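Local coordinates for transglutaminase elicitor (Phytophthora sojae, PDB 3TW5), which catalyses the cross-linking of proteins by transferring glutamine gamma-glutamyl groups to amines, and probably serves as a molecular pattern that elicits innate immunity, at residues Q46-V51 against D77-K82; N83-Q88 against Y119-W124; Q253-L258 against E320-S325; V271-R276 against Y306-D311. The protein carries 1 engineered substitution. One frame throughout, in Å; residues are numbered along the deposited sequence.

How the contacts relate
The four contacts fall into two clusters, far apart in the structure. Contacts 1 and 2, whose centres are about 9 Å apart, share a polar network at the end of helix 72-82: I85 N probably donates to D47 OD2 and D86 N to S80 OG. Contacts 3 and 4 lie about 11 Å apart, centre to centre, and both reach one antiparallel sheet, where strands 299-310 and 316-321 are neighbours and L307 N probably bonds to E320 O. Y323 of contact 3 and Y272 of contact 4 each come within about 4 Å of a bound CXS molecule, probably from the crystallisation liquor. Contacts 1 and 3 are about 47 Å apart between centres, about 30 Å between nearest atoms.

Contact 1 of 4, residues Q46-V51 against D77-K82; sequences QDSINV and DAVSKK
V79 points from its helix into the loop 46-51, and every carbon of its side chain meets something there. CB lies 3.7 Å from N50 OD1, with V79 and N50 approaching tip to tip. CG1, set anti to the backbone N (chi1 168°), also touches this amide oxygen and packs 3.8 Å from I49 CG1, the two side chains crossing at about a right angle; S48 CB flanks it more loosely. CG2 comes only to the same OD1, at 4.2 Å. The loop presents these atoms through a short 3-10 segment at 49-50, in which N50 N bonds to D47 O. The contact packs this turn of the loop against helix 72-82, while I49 also reaches helices 60-67 and 154-167. One residue further along helix 72-82, the contact turns polar. S80 OG donates to D47 OD2 over 2.6 Å, and the oxygen receives it on its syn lone pair. The other carboxylate oxygen, D47 OD1, receives N50 ND2 at 2.8 Å from above the carboxylate plane, which steadies both side chains. R112 forms salt bridges with D47 OD1 and D77 OD2, and would offset the negative charge gathered here. N50 ND2 also donates to M76 O.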
loop_
_atom_site.group_PDB
_atom_site.type_symbol
_atom_site.label_atom_id
_atom_site.label_comp_id
_atom_site.label_asym_id
_atom_site.label_seq_id
_atom_site.Cartn_x
_atom_site.Cartn_y
_atom_site.Cartn_z
ATOM N N GLN A 46 -10.188 16.089 2.454
ATOM C CA GLN A 46 -11.423 15.870 3.212
ATOM C C GLN A 46 -11.198 15.957 4.723
ATOM O O GLN A 46 -12.042 15.519 5.515
ATOM C CB GLN A 46 -12.058 14.533 2.835
ATOM C CG GLN A 46 -12.837 14.575 1.530
ATOM C CD GLN A 46 -13.487 13.252 1.197
ATOM O OE1 GLN A 46 -12.860 12.192 1.286
ATOM N NE2 GLN A 46 -14.756 13.303 0.809
ATOM N N ASP A 47 -10.059 16.538 5.097
ATOM C CA ASP A 47 -9.654 16.739 6.492
ATOM C C ASP A 47 -9.344 15.427 7.218
ATOM O O ASP A 47 -9.799 15.206 8.341
ATOM C CB ASP A 47 -10.692 17.572 7.259
ATOM C CG ASP A 47 -10.069 18.443 8.331
ATOM O OD1 ASP A 47 -10.674 18.577 9.413
ATOM O OD2 ASP A 47 -8.977 18.999 8.094
ATOM N N SER A 48 -8.560 14.569 6.566
ATOM C CA SER A 48 -8.107 13.296 7.141
ATOM C C SER A 48 -9.223 12.525 7.855
ATOM O O SER A 48 -10.288 12.309 7.281
ATOM C CB SER A 48 -6.901 13.517 8.067
ATOM O OG SER A 48 -6.366 12.285 8.519
ATOM N N ILE A 49 -8.975 12.126 9.100
ATOM C CA ILE A 49 -9.923 11.308 9.857
ATOM C C ILE A 49 -10.991 12.134 10.575
ATOM O O ILE A 49 -11.823 11.588 11.302
ATOM C CB ILE A 49 -9.208 10.344 10.848
ATOM C CG1 ILE A 49 -8.478 11.116 11.955
ATOM C CG2 ILE A 49 -8.260 9.414 10.093
ATOM C CD1 ILE A 49 -8.252 10.307 13.222
ATOM N N ASN A 50 -10.963 13.449 10.363
ATOM C CA ASN A 50 -12.026 14.343 10.825
ATOM C C ASN A 50 -13.294 14.192 9.988
ATOM O O ASN A 50 -14.362 14.667 10.378
ATOM C CB ASN A 50 -11.570 15.807 10.779
ATOM C CG ASN A 50 -10.725 16.208 11.972
ATOM O OD1 ASN A 50 -10.571 15.460 12.935
ATOM N ND2 ASN A 50 -10.177 17.412 11.912
ATOM N N VAL A 51 -13.165 13.539 8.833
ATOM C CA VAL A 51 -14.282 13.350 7.910
ATOM C C VAL A 51 -15.382 12.489 8.525
ATOM O O VAL A 51 -15.105 11.507 9.225
ATOM C CB VAL A 51 -13.817 12.761 6.547
ATOM C CG1 VAL A 51 -13.397 11.302 6.679
ATOM C CG2 VAL A 51 -14.905 12.914 5.494
ATOM N N ASP A 77 -8.558 19.755 15.615
ATOM C CA ASP A 77 -7.677 20.794 15.086
ATOM C C ASP A 77 -6.244 20.292 14.960
ATOM O O ASP A 77 -5.528 20.675 14.032
ATOM C CB ASP A 77 -7.721 22.053 15.957
ATOM C CG ASP A 77 -8.988 22.869 15.751
ATOM O OD1 ASP A 77 -9.209 23.816 16.534
ATOM O OD2 ASP A 77 -9.769 22.569 14.819
ATOM N N ALA A 78 -5.838 19.437 15.897
ATOM C CA ALA A 78 -4.521 18.814 15.866
ATOM C C ALA A 78 -4.407 17.886 14.666
ATOM O O ALA A 78 -3.408 17.912 13.947
ATOM C CB ALA A 78 -4.263 18.055 17.146
ATOM N N VAL A 79 -5.446 17.076 14.460
ATOM C CA VAL A 79 -5.546 16.190 13.306
ATOM C C VAL A 79 -5.426 16.991 12.009
ATOM O O VAL A 79 -4.682 16.612 11.106
ATOM C CB VAL A 79 -6.869 15.381 13.332
ATOM C CG1 VAL A 79 -7.124 14.680 12.003
ATOM C CG2 VAL A 79 -6.850 14.370 14.465
ATOM N N SER A 80 -6.140 18.111 11.939
ATOM C CA SER A 80 -6.149 18.936 10.736
ATOM C C SER A 80 -4.813 19.633 10.464
ATOM O O SER A 80 -4.420 19.793 9.308
ATOM C CB SER A 80 -7.281 19.960 10.799
ATOM O OG SER A 80 -7.452 20.589 9.541
ATOM N N LYS A 81 -4.123 20.043 11.528
ATOM C CA LYS A 81 -2.852 20.757 11.398
ATOM C C LYS A 81 -1.726 19.849 10.910
ATOM O O LYS A 81 -0.825 20.300 10.207
ATOM C CB LYS A 81 -2.461 21.421 12.721
ATOM N N LYS A 82 -1.784 18.572 11.280
ATOM C CA LYS A 82 -0.748 17.614 10.901
ATOM C C LYS A 82 -1.091 16.863 9.619
ATOM O O LYS A 82 -0.220 16.627 8.782
ATOM C CB LYS A 82 -0.490 16.611 12.032
ATOM C CG LYS A 82 -0.260 17.233 13.407
ATOM C CD LYS A 82 1.166 17.736 13.594
ATOM C CE LYS A 82 1.347 18.350 14.976
ATOM N NZ LYS A 82 2.711 18.911 15.154
#

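Contact 2 of 4, residues N83-Q88 against Y119-W124; sequences NGIDSQ and YCIPTW
Where I85 meets Y119 and I121, the backbone beneath it is gripped at G84 O, which takes two bonds from one residue: S87 OG at 2.6 Å and S87 N at 3.3 Å. With Q88 N bonded to I85 O, they hold 84-88 in a compact turn just beyond helix 72-82, its middle residues 85-87 with helical backbone angles. The turn presents I85 and Q88 to strand 118-122. The ring of Y119 is met on one face by Q88 O, 3.7 Å from Y119 CG, with the Q88 carbonyl carbon displaced toward the rim. At the ring edge, in its plane, lies I85 CG2, 3.9 Å from Y119 CD2. D86 OD1 also approaches the edge, near Y119 CE2, while D86 OD2 is engaged in a salt bridge with R112. Two residues along the strand, I121 fills in beside the turn: its CD1 sits 3.8 Å from I85 CA, and its CG1, set anti to the carbonyl carbon (chi1 -57°), lies 3.8 Å from Q88 CB. The side chain crosses those of I85 and Q88 at about a right angle. C120, between Y119 and I121 in the strand, points away from the turn and is disulfide-bonded to C100. Alternation of this kind is that of a beta strand, here the central one of a small three-stranded antiparallel sheet whose outer strands carry the disulfide partners C94 and C109.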
loop_
_atom_site.group_PDB
_atom_site.type_symbol
_atom_site.label_atom_id
_atom_site.label_comp_id
_atom_site.label_asym_id
_atom_site.label_seq_id
_atom_site.Cartn_x
_atom_site.Cartn_y
_atom_site.Cartn_z
ATOM N N ASN A 83 -2.361 16.498 9.465
ATOM C CA ASN A 83 -2.779 15.588 8.400
ATOM C C ASN A 83 -3.950 16.062 7.542
ATOM O O ASN A 83 -4.150 15.558 6.435
ATOM C CB ASN A 83 -3.097 14.215 8.995
ATOM C CG ASN A 83 -1.877 13.540 9.583
ATOM O OD1 ASN A 83 -1.631 13.614 10.786
ATOM N ND2 ASN A 83 -1.098 12.885 8.734
ATOM N N GLY A 84 -4.716 17.025 8.051
ATOM C CA GLY A 84 -5.935 17.479 7.385
ATOM C C GLY A 84 -5.794 18.750 6.566
ATOM O O GLY A 84 -4.728 19.040 6.025
ATOM N N ILE A 85 -6.886 19.504 6.483
ATOM C CA ILE A 85 -6.956 20.722 5.674
ATOM C C ILE A 85 -5.991 21.809 6.169
ATOM O O ILE A 85 -5.324 22.463 5.364
ATOM C CB ILE A 85 -8.426 21.245 5.566
ATOM C CG1 ILE A 85 -9.249 20.303 4.678
ATOM C CG2 ILE A 85 -8.481 22.675 5.026
ATOM C CD1 ILE A 85 -10.752 20.419 4.841
ATOM N N ASP A 86 -5.902 21.975 7.487
ATOM C CA ASP A 86 -5.037 22.998 8.082
ATOM C C ASP A 86 -3.545 22.761 7.849
ATOM O O ASP A 86 -2.736 23.673 8.030
ATOM C CB ASP A 86 -5.327 23.156 9.577
ATOM C CG ASP A 86 -6.542 24.030 9.851
ATOM O OD1 ASP A 86 -6.874 24.891 9.007
ATOM O OD2 ASP A 86 -7.160 23.863 10.922
ATOM N N SER A 87 -3.188 21.546 7.438
ATOM C CA SER A 87 -1.799 21.211 7.119
ATOM C C SER A 87 -1.330 21.828 5.796
ATOM O O SER A 87 -0.146 21.762 5.464
ATOM C CB SER A 87 -1.597 19.691 7.104
ATOM O OG SER A 87 -2.166 19.099 5.951
ATOM N N GLN A 88 -2.261 22.426 5.053
ATOM C CA GLN A 88 -1.956 23.018 3.749
ATOM C C GLN A 88 -2.275 24.518 3.698
ATOM O O GLN A 88 -2.660 25.044 2.649
ATOM C CB GLN A 88 -2.697 22.274 2.631
ATOM C CG GLN A 88 -2.568 20.746 2.655
ATOM C CD GLN A 88 -1.155 20.244 2.389
ATOM O OE1 GLN A 88 -0.682 19.324 3.053
ATOM N NE2 GLN A 88 -0.480 20.841 1.415
ATOM N N TYR A 119 -8.637 25.826 1.507
ATOM C CA TYR A 119 -7.463 25.863 0.637
ATOM C C TYR A 119 -7.596 24.867 -0.508
ATOM O O TYR A 119 -8.339 23.887 -0.403
ATOM C CB TYR A 119 -6.186 25.569 1.438
ATOM C CG TYR A 119 -6.070 26.346 2.735
ATOM C CD1 TYR A 119 -5.584 27.653 2.748
ATOM C CD2 TYR A 119 -6.450 25.772 3.947
ATOM C CE1 TYR A 119 -5.479 28.370 3.935
ATOM C CE2 TYR A 119 -6.350 26.480 5.139
ATOM C CZ TYR A 119 -5.865 27.776 5.126
ATOM O OH TYR A 119 -5.764 28.477 6.306
ATOM N N CYS A 120 -6.876 25.127 -1.598
ATOM C CA CYS A 120 -6.864 24.237 -2.762
ATOM C C CYS A 120 -5.863 23.097 -2.573
ATOM O O CYS A 120 -4.655 23.280 -2.746
ATOM C CB CYS A 120 -6.547 25.019 -4.042
ATOM S SG CYS A 120 -7.685 26.373 -4.411
ATOM N N ILE A 121 -6.382 21.922 -2.222
ATOM C CA ILE A 121 -5.564 20.746 -1.929
ATOM C C ILE A 121 -5.775 19.659 -2.992
ATOM O O ILE A 121 -6.917 19.361 -3.346
ATOM C CB ILE A 121 -5.886 20.184 -0.515
ATOM C CG1 ILE A 121 -5.678 21.268 0.551
ATOM C CG2 ILE A 121 -5.036 18.953 -0.201
ATOM C CD1 ILE A 121 -6.337 20.983 1.887
ATOM N N PRO A 122 -4.672 19.082 -3.520
ATOM C CA PRO A 122 -4.755 17.914 -4.402
ATOM C C PRO A 122 -5.477 16.754 -3.723
ATOM O O PRO A 122 -5.241 16.480 -2.541
ATOM C CB PRO A 122 -3.288 17.556 -4.649
ATOM C CG PRO A 122 -2.570 18.843 -4.511
ATOM C CD PRO A 122 -3.290 19.593 -3.427
ATOM N N THR A 123 -6.347 16.083 -4.471
ATOM C CA THR A 123 -7.234 15.061 -3.909
ATOM C C THR A 123 -6.559 13.714 -3.640
ATOM O O THR A 123 -7.134 12.851 -2.975
ATOM C CB THR A 123 -8.484 14.841 -4.794
ATOM O OG1 THR A 123 -8.087 14.696 -6.162
ATOM C CG2 THR A 123 -9.441 16.016 -4.670
ATOM N N TRP A 124 -5.343 13.540 -4.147
ATOM C CA TRP A 124 -4.613 12.289 -3.957
ATOM C C TRP A 124 -3.793 12.255 -2.664
ATOM O O TRP A 124 -3.427 11.177 -2.186
ATOM C CB TRP A 124 -3.748 11.970 -5.179
ATOM C CG TRP A 124 -2.567 12.873 -5.371
ATOM C CD1 TRP A 124 -2.543 14.061 -6.043
ATOM C CD2 TRP A 124 -1.232 12.647 -4.902
ATOM N NE1 TRP A 124 -1.277 14.594 -6.016
ATOM C CE2 TRP A 124 -0.451 13.747 -5.323
ATOM C CE3 TRP A 124 -0.619 11.624 -4.162
ATOM C CZ2 TRP A 124 0.917 13.855 -5.030
ATOM C CZ3 TRP A 124 0.742 11.730 -3.869
ATOM C CH2 TRP A 124 1.493 12.840 -4.303
#

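Contact 3 of 4, residues Q253-L258 against E320-S325; sequences QTFYGL and EWVYGS
F255 turns the edge of its ring toward one face of Y323 in an edge-to-face pair, with centroids 5.5 Å apart and planes at 71°. The atom that leads is F255 CE1, offset toward the rim of the tyrosine ring and 4.0 Å from Y323 CZ. One face of F255 carries T254 CG2 from its own helix, and one face of Y256 carries F255 CB. V322 crosses F255 at about a right angle: its CG1 lies 3.7 Å from F255 CD1, while its CG2 meets F255 CE1. V322 opens a type I' beta turn that runs to S325, closed by S325 N to V322 O at 3.0 Å. The turn follows strand 316-321 of the large antiparallel sheet. F255 and Y256, in the last turn of helix 248-256, pack against V322 and Y323 and also rest on L307 of strand 299-310. The phenol oxygen of Y256 reaches past V322 to E320, where Y256 OH comes 3.3 Å from E320 CB with no hydrogen bond between the two residues. The E320 carboxylate, turned almost perpendicular to the tyrosine ring, finds its polar partner in the N-terminal amine of E1.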
loop_
_atom_site.group_PDB
_atom_site.type_symbol
_atom_site.label_atom_id
_atom_site.label_comp_id
_atom_site.label_asym_id
_atom_site.label_seq_id
_atom_site.Cartn_x
_atom_site.Cartn_y
_atom_site.Cartn_z
ATOM N N GLN A 253 14.347 -11.141 -31.533
ATOM C CA GLN A 253 13.551 -10.842 -32.720
ATOM C C GLN A 253 12.100 -10.507 -32.373
ATOM O O GLN A 253 11.551 -9.516 -32.865
ATOM C CB GLN A 253 13.619 -11.991 -33.730
ATOM C CG GLN A 253 13.010 -11.659 -35.091
ATOM C CD GLN A 253 13.680 -10.472 -35.775
ATOM O OE1 GLN A 253 13.017 -9.496 -36.136
ATOM N NE2 GLN A 253 14.996 -10.555 -35.963
ATOM N N THR A 254 11.490 -11.326 -31.521
ATOM C CA THR A 254 10.082 -11.162 -31.162
ATOM C C THR A 254 9.798 -9.808 -30.510
ATOM O O THR A 254 8.797 -9.163 -30.830
ATOM C CB THR A 254 9.595 -12.305 -30.236
ATOM O OG1 THR A 254 9.932 -13.569 -30.821
ATOM C CG2 THR A 254 8.087 -12.237 -30.020
ATOM N N PHE A 255 10.689 -9.372 -29.621
ATOM C CA PHE A 255 10.429 -8.189 -28.794
ATOM C C PHE A 255 11.216 -6.935 -29.168
ATOM O O PHE A 255 10.868 -5.836 -28.728
ATOM C CB PHE A 255 10.606 -8.525 -27.309
ATOM C CG PHE A 255 9.616 -9.533 -26.800
ATOM C CD1 PHE A 255 8.327 -9.142 -26.444
ATOM C CD2 PHE A 255 9.963 -10.875 -26.691
ATOM C CE1 PHE A 255 7.401 -10.070 -25.981
ATOM C CE2 PHE A 255 9.043 -11.811 -26.226
ATOM C CZ PHE A 255 7.761 -11.407 -25.871
ATOM N N TYR A 256 12.262 -7.091 -29.977
ATOM C CA TYR A 256 13.129 -5.960 -30.316
ATOM C C TYR A 256 13.438 -5.835 -31.809
ATOM O O TYR A 256 13.905 -4.786 -32.266
ATOM C CB TYR A 256 14.415 -5.995 -29.473
ATOM C CG TYR A 256 14.130 -6.054 -27.987
ATOM C CD1 TYR A 256 13.712 -4.917 -27.294
ATOM C CD2 TYR A 256 14.240 -7.254 -27.282
ATOM C CE1 TYR A 256 13.425 -4.967 -25.939
ATOM C CE2 TYR A 256 13.955 -7.314 -25.920
ATOM C CZ TYR A 256 13.550 -6.166 -25.258
ATOM O OH TYR A 256 13.266 -6.209 -23.914
ATOM N N GLY A 257 13.158 -6.894 -32.563
ATOM C CA GLY A 257 13.434 -6.915 -33.996
ATOM C C GLY A 257 14.916 -7.045 -34.298
ATOM O O GLY A 257 15.403 -6.511 -35.297
ATOM N N LEU A 258 15.627 -7.762 -33.434
ATOM C CA LEU A 258 17.074 -7.906 -33.551
ATOM C C LEU A 258 17.480 -9.367 -33.706
ATOM O O LEU A 258 16.788 -10.269 -33.226
ATOM C CB LEU A 258 17.768 -7.299 -32.328
ATOM C CG LEU A 258 17.535 -5.819 -32.011
ATOM C CD1 LEU A 258 17.958 -5.524 -30.587
ATOM C CD2 LEU A 258 18.274 -4.916 -32.987
ATOM N N GLU A 320 13.938 -7.977 -18.573
ATOM C CA GLU A 320 13.525 -6.804 -19.343
ATOM C C GLU A 320 12.003 -6.732 -19.402
ATOM O O GLU A 320 11.347 -7.745 -19.629
ATOM C CB GLU A 320 14.083 -6.862 -20.770
ATOM C CG GLU A 320 15.571 -6.532 -20.913
ATOM C CD GLU A 320 15.897 -5.063 -20.666
ATOM O OE1 GLU A 320 14.994 -4.207 -20.800
ATOM O OE2 GLU A 320 17.067 -4.765 -20.349
ATOM N N TRP A 321 11.447 -5.539 -19.197
ATOM C CA TRP A 321 10.003 -5.330 -19.321
ATOM C C TRP A 321 9.581 -5.298 -20.791
ATOM O O TRP A 321 10.287 -4.741 -21.633
ATOM C CB TRP A 321 9.582 -4.022 -18.649
ATOM C CG TRP A 321 9.824 -3.941 -17.169
ATOM C CD1 TRP A 321 10.788 -3.213 -16.539
ATOM C CD2 TRP A 321 9.074 -4.592 -16.135
ATOM N NE1 TRP A 321 10.692 -3.371 -15.179
ATOM C CE2 TRP A 321 9.650 -4.215 -14.903
ATOM C CE3 TRP A 321 7.976 -5.461 -16.130
ATOM C CZ2 TRP A 321 9.165 -4.677 -13.676
ATOM C CZ3 TRP A 321 7.494 -5.922 -14.907
ATOM C CH2 TRP A 321 8.090 -5.527 -13.699
ATOM N N VAL A 322 8.429 -5.894 -21.094
ATOM C CA VAL A 322 7.879 -5.902 -22.458
ATOM C C VAL A 322 6.381 -5.575 -22.462
ATOM O O VAL A 322 5.779 -5.395 -21.403
ATOM C CB VAL A 322 8.122 -7.259 -23.190
ATOM C CG1 VAL A 322 9.613 -7.554 -23.336
ATOM C CG2 VAL A 322 7.406 -8.408 -22.486
ATOM N N TYR A 323 5.795 -5.499 -23.660
ATOM C CA TYR A 323 4.346 -5.311 -23.853
ATOM C C TYR A 323 3.721 -4.163 -23.051
ATOM O O TYR A 323 2.621 -4.305 -22.499
ATOM C CB TYR A 323 3.568 -6.612 -23.576
ATOM C CG TYR A 323 3.561 -7.628 -24.699
ATOM C CD1 TYR A 323 3.625 -7.232 -26.036
ATOM C CD2 TYR A 323 3.453 -8.993 -24.421
ATOM C CE1 TYR A 323 3.611 -8.172 -27.069
ATOM C CE2 TYR A 323 3.434 -9.942 -25.445
ATOM C CZ TYR A 323 3.513 -9.524 -26.767
ATOM O OH TYR A 323 3.493 -10.451 -27.786
ATOM N N GLY A 324 4.413 -3.032 -22.983
ATOM C CA GLY A 324 3.859 -1.855 -22.323
ATOM C C GLY A 324 3.871 -1.897 -20.804
ATOM O O GLY A 324 3.382 -0.970 -20.156
ATOM N N SER A 325 4.412 -2.977 -20.236
ATOM C CA SER A 325 4.783 -3.002 -18.818
ATOM C C SER A 325 6.119 -2.277 -18.649
ATOM O O SER A 325 6.693 -2.244 -17.560
ATOM C CB SER A 325 4.867 -4.436 -18.287
ATOM O OG SER A 325 3.585 -4.931 -17.938
#

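Contact 4 of 4, residues V271-R276 against Y306-D311; sequences VYVKSR and YLLELD
V273 and Y306 form a hydrogen-bonded antiparallel pair: V273 N donates to Y306 O at 2.8 Å, and Y306 N returns a bond to V273 O at 3.0 Å. V271 and L308 make the next such pair, in which L308 N reaches V271 O at 2.8 Å almost straight (176°). One side-chain bond adds to the ladder, S275 OG with Y306 OH at 2.8 Å, either of which could be the donor. The same phenol oxygen is hydrogen-bonded to H206 ND1 of helix 202-215, so it ties two strands and a helix together. These are neighbouring strands of the large antiparallel sheet, strand 269-280 lying between 232-246 and 299-310, and their segments diverge from antiparallel to 137°, a marked twist. Y306 CG is placed between the backbone N and the carbonyl carbon (chi1 46°), and the ring lies over its neighbour strand, with V273 O above its centre. V273 CB packs 3.6 Å from Y306 CE2, and V273 CG1 approaches the phenol end. The other methyl, V273 CG2, meets L308 CD1 at 3.8 Å, and V271 CG2 touches L310 CD2 at 3.7 Å. Helix 202-215 packs on this face, touching V273, Y306 and L308. On the opposite face, the non-hydrogen-bonded pair Y272 and L307 is looser, with Y272 CB 4.2 Å from L307 CD2; there Y272 also leans on Y323.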
loop_
_atom_site.group_PDB
_atom_site.type_symbol
_atom_site.label_atom_id
_atom_site.label_comp_id
_atom_site.label_asym_id
_atom_site.label_seq_id
_atom_site.Cartn_x
_atom_site.Cartn_y
_atom_site.Cartn_z
ATOM N N VAL A 271 13.124 -16.523 -20.760
ATOM C CA VAL A 271 11.791 -17.032 -20.456
ATOM C C VAL A 271 10.812 -15.868 -20.449
ATOM O O VAL A 271 10.964 -14.932 -19.668
ATOM C CB VAL A 271 11.730 -17.784 -19.096
ATOM C CG1 VAL A 271 10.297 -18.178 -18.760
ATOM C CG2 VAL A 271 12.609 -19.022 -19.111
ATOM N N TYR A 272 9.821 -15.924 -21.334
ATOM C CA TYR A 272 8.748 -14.941 -21.343
ATOM C C TYR A 272 7.783 -15.271 -20.222
ATOM O O TYR A 272 7.265 -16.385 -20.148
ATOM C CB TYR A 272 8.014 -14.934 -22.687
ATOM C CG TYR A 272 6.725 -14.132 -22.685
ATOM C CD1 TYR A 272 6.737 -12.753 -22.883
ATOM C CD2 TYR A 272 5.494 -14.754 -22.482
ATOM C CE1 TYR A 272 5.563 -12.016 -22.881
ATOM C CE2 TYR A 272 4.315 -14.026 -22.476
ATOM C CZ TYR A 272 4.357 -12.658 -22.676
ATOM O OH TYR A 272 3.188 -11.931 -22.672
ATOM N N VAL A 273 7.550 -14.302 -19.347
ATOM C CA VAL A 273 6.655 -14.501 -18.217
ATOM C C VAL A 273 5.518 -13.493 -18.254
ATOM O O VAL A 273 5.731 -12.304 -18.487
ATOM C CB VAL A 273 7.402 -14.422 -16.856
ATOM C CG1 VAL A 273 6.443 -14.652 -15.686
ATOM C CG2 VAL A 273 8.541 -15.431 -16.805
ATOM N N LYS A 274 4.307 -14.000 -18.055
ATOM C CA LYS A 274 3.143 -13.172 -17.807
ATOM C C LYS A 274 2.621 -13.542 -16.429
ATOM O O LYS A 274 2.282 -14.703 -16.173
ATOM C CB LYS A 274 2.074 -13.411 -18.873
ATOM C CG LYS A 274 0.714 -12.790 -18.562
ATOM C CD LYS A 274 -0.295 -13.139 -19.645
ATOM C CE LYS A 274 -1.708 -12.808 -19.215
ATOM N NZ LYS A 274 -2.678 -13.035 -20.310
ATOM N N SER A 275 2.581 -12.553 -15.539
ATOM C CA SER A 275 2.158 -12.763 -14.155
ATOM C C SER A 275 1.246 -11.641 -13.693
ATOM O O SER A 275 1.248 -10.554 -14.271
ATOM C CB SER A 275 3.371 -12.873 -13.228
ATOM O OG SER A 275 4.178 -11.713 -13.303
ATOM N N ARG A 276 0.463 -11.913 -12.653
ATOM C CA ARG A 276 -0.469 -10.930 -12.116
ATOM C C ARG A 276 -0.228 -10.677 -10.633
ATOM O O ARG A 276 -0.135 -11.613 -9.833
ATOM C CB ARG A 276 -1.918 -11.356 -12.380
ATOM C CG ARG A 276 -2.951 -10.759 -11.430
ATOM C CD ARG A 276 -4.359 -11.084 -11.871
ATOM N NE ARG A 276 -4.887 -10.037 -12.738
ATOM C CZ ARG A 276 -5.857 -9.196 -12.392
ATOM N NH1 ARG A 276 -6.429 -9.283 -11.194
ATOM N NH2 ARG A 276 -6.265 -8.271 -13.252
ATOM N N TYR A 306 7.217 -9.718 -19.016
ATOM C CA TYR A 306 8.657 -9.527 -18.984
ATOM C C TYR A 306 9.435 -10.749 -19.453
ATOM O O TYR A 306 8.964 -11.884 -19.351
ATOM C CB TYR A 306 9.120 -9.100 -17.581
ATOM C CG TYR A 306 8.536 -9.894 -16.428
ATOM C CD1 TYR A 306 7.337 -9.510 -15.825
ATOM C CD2 TYR A 306 9.194 -11.016 -15.926
ATOM C CE1 TYR A 306 6.800 -10.232 -14.762
ATOM C CE2 TYR A 306 8.668 -11.744 -14.860
ATOM C CZ TYR A 306 7.472 -11.346 -14.284
ATOM O OH TYR A 306 6.953 -12.063 -13.233
ATOM N N LEU A 307 10.624 -10.493 -19.988
ATOM C CA LEU A 307 11.581 -11.543 -20.301
ATOM C C LEU A 307 12.514 -11.701 -19.115
ATOM O O LEU A 307 13.101 -10.724 -18.658
ATOM C CB LEU A 307 12.407 -11.178 -21.541
ATOM C CG LEU A 307 11.767 -11.105 -22.931
ATOM C CD1 LEU A 307 12.743 -10.470 -23.912
ATOM C CD2 LEU A 307 11.330 -12.484 -23.417
ATOM N N LEU A 308 12.640 -12.921 -18.611
ATOM C CA LEU A 308 13.632 -13.214 -17.583
ATOM C C LEU A 308 14.889 -13.791 -18.222
ATOM O O LEU A 308 14.806 -14.628 -19.126
ATOM C CB LEU A 308 13.073 -14.179 -16.535
ATOM C CG LEU A 308 12.010 -13.661 -15.561
ATOM C CD1 LEU A 308 11.598 -14.767 -14.602
ATOM C CD2 LEU A 308 12.503 -12.446 -14.788
ATOM N N GLU A 309 16.048 -13.330 -17.761
ATOM C CA GLU A 309 17.325 -13.830 -18.260
ATOM C C GLU A 309 17.848 -14.951 -17.372
ATOM O O GLU A 309 17.955 -14.793 -16.153
ATOM C CB GLU A 309 18.351 -12.705 -18.350
ATOM C CG GLU A 309 18.002 -11.634 -19.362
ATOM C CD GLU A 309 18.678 -10.311 -19.068
ATOM O OE1 GLU A 309 19.569 -10.274 -18.198
ATOM O OE2 GLU A 309 18.317 -9.303 -19.707
ATOM N N LEU A 310 18.164 -16.082 -17.998
ATOM C CA LEU A 310 18.653 -17.266 -17.299
ATOM C C LEU A 310 20.082 -17.597 -17.707
ATOM O O LEU A 310 20.467 -17.395 -18.859
ATOM C CB LEU A 310 17.744 -18.461 -17.596
ATOM C CG LEU A 310 16.544 -18.773 -16.694
ATOM C CD1 LEU A 310 15.648 -17.567 -16.425
ATOM C CD2 LEU A 310 15.730 -19.907 -17.302
ATOM N N ASP A 311 20.871 -18.094 -16.759
ATOM C CA ASP A 311 22.191 -18.637 -17.074
ATOM C C ASP A 311 22.072 -20.142 -17.349
ATOM O O ASP A 311 20.959 -20.668 -17.440
ATOM C CB ASP A 311 23.201 -18.337 -15.953
ATOM C CG ASP A 311 22.889 -19.070 -14.651
ATOM O OD1 ASP A 311 21.848 -19.759 -14.559
ATOM O OD2 ASP A 311 23.700 -18.953 -13.707
#